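Local coordinates for antifreeze protein (Marinomonas primoryensis, PDB 3P4G), which binds ice as a hyperactive, calcium-dependent antifreeze protein built on a right-handed beta-helix, at residues G206-F209 with G210-G214; V181-G184 with R185-A189; S244-W247 with A248-I252. All blocks are in the same frame, centred on the assembly; numbering follows the deposited sequence. Where two conformers were deposited one is given.

The three contacts are local corners of a right-handed, calcium-binding beta-helix, each leading from a strand of one face through a loop toward a strand of the parallel face that includes 211-213 and 251-253. Contacts 1 and 2 stack directly, their centres about 7 Å apart: I187 N lies 3.0 Å from D207 O and I187 O 2.9 Å from F209 N, both probable hydrogen bonds, while I187 CD1 packs on V212 CG2 at 3.6 Å. Contact 3 lies further along the helix, its centre about 11 Å from that of contact 1 and about 16 Å from that of contact 2. In contact 1, G214 binds one of the calcium ions.

Contact 1 (G206-F209 with G210-G214); sequences GDLF and GEVDG. With CA (calcium ion), chain M.
L208 folds its isobutyl end over the start of strand 211-213 and supplies the tight part of this turn. CG stands anti to the backbone N (chi1 177°), which sends the branch past the F209-G210 corner, where L208 CD1 rests 3.6 Å from G210 C. L208 CD1 meets V212 CG2 at 3.8 Å and L208 CD2 reaches the same methyl at 3.9 Å, so a single methyl of V212 is touched by both leucine methyls as the two side chains cross obliquely. I223 and I231 of the next turn close on L208, and I221 on V212. An alanine in place of the leucine is likely to open a gap beside G210 and leave V212 CG2 without its leucine partners, with I187 still against it.

The outer side is looser. The F209 side chain leaves its backbone away from 210-214, and one ring face lies over D207 CB, 3.5 Å from the ring plane and displaced toward the rim. E211 likewise points outward and forms a salt bridge with K192. Past the strand, G214 O binds calcium at 2.3 Å; the site is completed by D196 O, G198 O, D200 OD2, T216 O and D219 OD1. The chemistry is divided along one short peptide: the side-chain contacts on the inside are van der Waals packing, the charged E211 faces outward, and a carbonyl oxygen ties the strand's exit to the metal.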
# COMPACT_ATOMS: atom_id res chain seq x y z
N GLY A 206 -3.57 8.28 8.84
CA GLY A 206 -2.92 8.46 10.13
C GLY A 206 -1.58 9.17 9.90
O GLY A 206 -1.46 10.01 8.99
N ASP A 207 -0.59 8.82 10.72
CA ASP A 207 0.68 9.53 10.74
C ASP A 207 1.68 8.79 9.86
O ASP A 207 1.44 7.63 9.52
CB ASP A 207 1.21 9.52 12.16
CG ASP A 207 0.24 10.18 13.14
OD1 ASP A 207 -0.39 11.17 12.76
OD2 ASP A 207 0.10 9.67 14.26
N LEU A 208 2.73 9.50 9.45
CA LEU A 208 3.88 8.88 8.77
C LEU A 208 5.10 8.96 9.66
O LEU A 208 5.72 10.05 9.79
CB LEU A 208 4.18 9.61 7.45
CG LEU A 208 5.40 9.10 6.68
CD1 LEU A 208 5.32 7.61 6.40
CD2 LEU A 208 5.61 9.89 5.37
N PHE A 209 5.41 7.83 10.31
CA PHE A 209 6.62 7.67 11.11
C PHE A 209 7.68 6.88 10.34
O PHE A 209 8.88 6.97 10.68
CB PHE A 209 6.31 6.99 12.45
CG PHE A 209 5.29 7.71 13.31
CD1 PHE A 209 5.18 9.10 13.28
CD2 PHE A 209 4.48 6.99 14.16
CE1 PHE A 209 4.24 9.74 14.10
CE2 PHE A 209 3.55 7.62 15.01
CZ PHE A 209 3.44 8.99 14.98
N GLY A 210 7.26 6.10 9.33
CA GLY A 210 8.20 5.34 8.44
C GLY A 210 8.56 6.13 7.19
O GLY A 210 8.86 7.32 7.27
N GLU A 211 8.52 5.49 6.03
CA GLU A 211 8.95 6.12 4.78
C GLU A 211 7.93 5.89 3.67
O GLU A 211 7.27 4.82 3.61
CB GLU A 211 10.29 5.52 4.33
CG GLU A 211 11.43 5.70 5.39
CD GLU A 211 12.79 5.47 4.80
OE1 GLU A 211 13.01 4.39 4.20
OE2 GLU A 211 13.63 6.38 4.93
N VAL A 212 7.87 6.87 2.77
CA VAL A 212 7.05 6.81 1.54
C VAL A 212 7.96 7.24 0.39
O VAL A 212 8.76 8.18 0.51
CB VAL A 212 5.84 7.74 1.63
CG1 VAL A 212 5.22 8.04 0.23
CG2 VAL A 212 4.81 7.22 2.63
N ASP A 213 7.83 6.53 -0.74
CA ASP A 213 8.60 6.89 -1.92
C ASP A 213 7.62 6.83 -3.09
O ASP A 213 7.03 5.76 -3.36
CB ASP A 213 9.74 5.89 -2.13
CG ASP A 213 10.79 6.38 -3.11
OD1 ASP A 213 10.46 7.08 -4.08
OD2 ASP A 213 12.01 6.19 -2.81
N GLY A 214 7.48 7.95 -3.79
CA GLY A 214 6.58 8.04 -4.98
C GLY A 214 7.20 7.29 -6.16
O GLY A 214 6.49 6.78 -7.08
CA CA M . 5.55 6.53 -9.14

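Contact 2 (V181-G184 with R185-A189)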
# COMPACT_ATOMS: atom_id res chain seq x y z
N VAL A 181 -2.72 3.44 -3.26
CA VAL A 181 -2.67 2.89 -1.88
C VAL A 181 -3.46 3.85 -1.00
O VAL A 181 -3.30 5.08 -1.08
CB VAL A 181 -1.24 2.83 -1.34
CG1 VAL A 181 -1.19 2.26 0.10
CG2 VAL A 181 -0.36 1.96 -2.29
N GLU A 182 -4.27 3.27 -0.14
CA GLU A 182 -4.88 4.02 0.98
C GLU A 182 -4.58 3.27 2.29
O GLU A 182 -4.87 2.06 2.42
CB GLU A 182 -6.39 4.10 0.78
CG GLU A 182 -6.79 4.91 -0.50
CD GLU A 182 -8.28 4.92 -0.81
OE1 GLU A 182 -9.03 4.10 -0.24
OE2 GLU A 182 -8.70 5.72 -1.68
N VAL A 183 -3.97 3.98 3.23
CA VAL A 183 -3.66 3.42 4.57
C VAL A 183 -4.57 4.09 5.55
O VAL A 183 -4.51 5.33 5.70
CB VAL A 183 -2.17 3.71 4.95
CG1 VAL A 183 -1.86 3.13 6.34
CG2 VAL A 183 -1.17 3.12 3.89
N GLY A 184 -5.40 3.32 6.27
CA GLY A 184 -6.43 3.91 7.14
C GLY A 184 -5.84 4.50 8.39
O GLY A 184 -6.39 5.44 8.96
N ARG A 185 -4.70 3.95 8.84
CA ARG A 185 -4.03 4.49 9.99
C ARG A 185 -2.60 4.91 9.68
O ARG A 185 -2.42 5.74 8.80
CB ARG A 185 -4.21 3.58 11.23
CG ARG A 185 -5.68 3.46 11.58
CD ARG A 185 -5.97 2.58 12.80
NE ARG A 185 -7.43 2.46 12.90
CZ ARG A 185 -8.08 1.68 13.77
NH1 ARG A 185 -7.42 0.95 14.64
NH2 ARG A 185 -9.42 1.65 13.74
N THR A 186 -1.59 4.32 10.33
CA THR A 186 -0.27 4.91 10.36
C THR A 186 0.77 4.04 9.69
O THR A 186 0.69 2.80 9.76
CB THR A 186 0.11 5.19 11.86
OG1 THR A 186 -0.72 6.28 12.34
CG2 THR A 186 1.60 5.50 12.09
N ILE A 187 1.69 4.69 8.99
CA ILE A 187 2.86 4.00 8.48
C ILE A 187 3.85 4.11 9.63
O ILE A 187 4.40 5.19 9.89
CB ILE A 187 3.41 4.58 7.20
CG1 ILE A 187 2.36 4.47 6.10
CG2 ILE A 187 4.66 3.75 6.75
CD1 ILE A 187 2.76 5.08 4.73
N ASN A 188 4.04 3.00 10.31
CA ASN A 188 4.92 2.92 11.48
C ASN A 188 6.40 3.14 11.15
O ASN A 188 6.78 3.14 10.01
CB ASN A 188 4.69 1.59 12.22
CG ASN A 188 3.41 1.60 13.06
OD1 ASN A 188 3.11 2.57 13.77
ND2 ASN A 188 2.69 0.47 13.03
N ALA A 189 7.22 3.32 12.17
CA ALA A 189 8.62 3.62 11.94
C ALA A 189 9.28 2.56 11.07
O ALA A 189 10.17 2.90 10.27
CB ALA A 189 9.40 3.80 13.28
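V183, the last residue of strand 180-183, is the one whose side chain meets the loop 185-189, and the chain approaches it through two residues committed to the strand. V181 exchanges backbone hydrogen bonds with S201 and L203 of the following turn and sends its side chain inward against V193 and L202. E182 points the other way, its backbone paired with L162 and I164 of the preceding turn. This parallel pairing on both flanks is the coil-upon-coil stacking of a beta-helix, in which each turn hydrogen-bonds to the one before and the one after.

At V183 the side chain faces the loop. V183 CG1, anti to the backbone N (chi1 180°), sits beneath the carbonyl that follows the bend, 3.6 Å from R185 O, and comes within 4.2 Å of T186 N. The other branch, V183 CG2, looks across to I187 CG1 at 4.4 Å, a slack apolar contact; I187 packs further on V193 and V204.

G184 makes the bend. Directly after it, R185 lays its first methylenes against the glycine carbonyl, R185 CG lying 3.4 Å from G184 O, and then runs extended from CG to NE, with H166 and D167 beside the side chain. T186 N is hydrogen-bonded to D167 OD1, and T186 OG1 accepts from D207 N of the next turn. A magnesium ion lies about 5 Å from the T186 side chain.

Contact 3 (S244-W247 with A248-I252); sequences SQVW and AEANI
V246 and A250 meet methyl to methyl on the inner side of a tight turn, V246 CG1 lying 3.6 Å from A250 CB. V246 holds CG1 anti to the backbone N, and this rotamer aims the methyl across the turn; it also brings V246 CG1 to 4.2 Å from I252 CD1, the far end of an isoleucine side chain that sets out toward 244-247. Inside the core L267 backs V246, while I231 and V271, from the strands on either side, pack on I252.

The outer side is carried by W247 and E249. The tryptophan has CG anti to its carbonyl carbon; its far end leads away from the turn, and the side chain also touches K226. E249 adopts the less common rotamer with CG between the backbone N and the carbonyl carbon (chi1 62°), then bends at chi2, which folds the carboxylate back alongside the indole instead of letting it run outward. E249 OE1 comes within 3.5 Å of W247 CB, and E249 OE2 lies obliquely near the ring at 4.1 Å from W247 CE3. The two side chains point the same way, ring and carboxylate planes 32° apart; no bond or stack is made between them, and the approach to the ring is a loose one.

Between the two sides runs the backbone bond that closes the turn: A250 N donates to W247 O at 3.1 Å. A250 CB also lies 3.3 Å from W247 O. This is a type I beta turn from W247 to A250 with A248 and E249 at its corners, here used to lead the chain into strand 251-253 at a corner of the calcium-binding beta-helix.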
# COMPACT_ATOMS: atom_id res chain seq x y z
N SER A 244 -1.05 17.71 8.89
CA SER A 244 -0.75 17.97 10.30
C SER A 244 0.73 18.29 10.47
O SER A 244 1.43 18.50 9.49
CB SER A 244 -1.19 16.78 11.19
OG SER A 244 -2.54 16.39 10.93
N GLN A 245 1.21 18.33 11.73
CA GLN A 245 2.56 18.79 12.06
C GLN A 245 3.61 17.96 11.38
O GLN A 245 3.49 16.73 11.34
CB GLN A 245 2.80 18.71 13.57
CG GLN A 245 1.94 19.66 14.40
CD GLN A 245 0.64 19.04 14.89
OE1 GLN A 245 0.01 18.20 14.21
NE2 GLN A 245 0.21 19.47 16.08
N VAL A 246 4.63 18.64 10.87
CA VAL A 246 5.81 17.99 10.35
C VAL A 246 6.89 18.23 11.41
O VAL A 246 7.32 19.38 11.65
CB VAL A 246 6.28 18.59 9.02
CG1 VAL A 246 7.59 17.91 8.55
CG2 VAL A 246 5.21 18.41 7.95
N TRP A 247 7.28 17.16 12.09
CA TRP A 247 8.24 17.27 13.17
C TRP A 247 9.68 17.48 12.65
O TRP A 247 9.97 17.25 11.46
CB TRP A 247 8.13 16.03 14.05
CG TRP A 247 6.86 16.01 14.93
CD1 TRP A 247 5.99 17.05 15.17
CD2 TRP A 247 6.40 14.90 15.70
NE1 TRP A 247 4.97 16.63 16.02
CE2 TRP A 247 5.22 15.32 16.38
CE3 TRP A 247 6.86 13.59 15.89
CZ2 TRP A 247 4.49 14.46 17.23
CZ3 TRP A 247 6.13 12.73 16.74
CH2 TRP A 247 4.98 13.16 17.39
N ALA A 248 10.58 17.94 13.55
CA ALA A 248 11.91 18.37 13.15
C ALA A 248 12.75 17.29 12.43
O ALA A 248 13.56 17.63 11.57
CB ALA A 248 12.69 18.90 14.35
N GLU A 249 12.56 16.01 12.79
CA GLU A 249 13.37 14.91 12.20
C GLU A 249 12.88 14.42 10.82
O GLU A 249 13.51 13.57 10.19
CB GLU A 249 13.44 13.70 13.18
CG GLU A 249 12.07 13.08 13.47
CD GLU A 249 11.38 13.63 14.70
OE1 GLU A 249 11.33 14.86 14.93
OE2 GLU A 249 10.84 12.82 15.48
N ALA A 250 11.72 14.92 10.39
CA ALA A 250 11.15 14.53 9.14
C ALA A 250 12.02 15.06 7.99
O ALA A 250 12.64 16.12 8.10
CB ALA A 250 9.77 15.10 9.00
N ASN A 251 12.02 14.32 6.87
CA ASN A 251 12.64 14.82 5.64
C ASN A 251 11.69 14.65 4.48
O ASN A 251 11.23 13.54 4.23
CB ASN A 251 13.93 14.05 5.33
CG ASN A 251 14.68 14.66 4.18
OD1 ASN A 251 14.26 14.55 3.04
ND2 ASN A 251 15.78 15.35 4.47
N ILE A 252 11.39 15.75 3.80
CA ILE A 252 10.50 15.67 2.61
C ILE A 252 11.31 16.17 1.45
O ILE A 252 11.63 17.37 1.39
CB ILE A 252 9.20 16.52 2.79
CG1 ILE A 252 8.41 16.00 4.00
CG2 ILE A 252 8.28 16.43 1.52
CD1 ILE A 252 7.26 16.92 4.47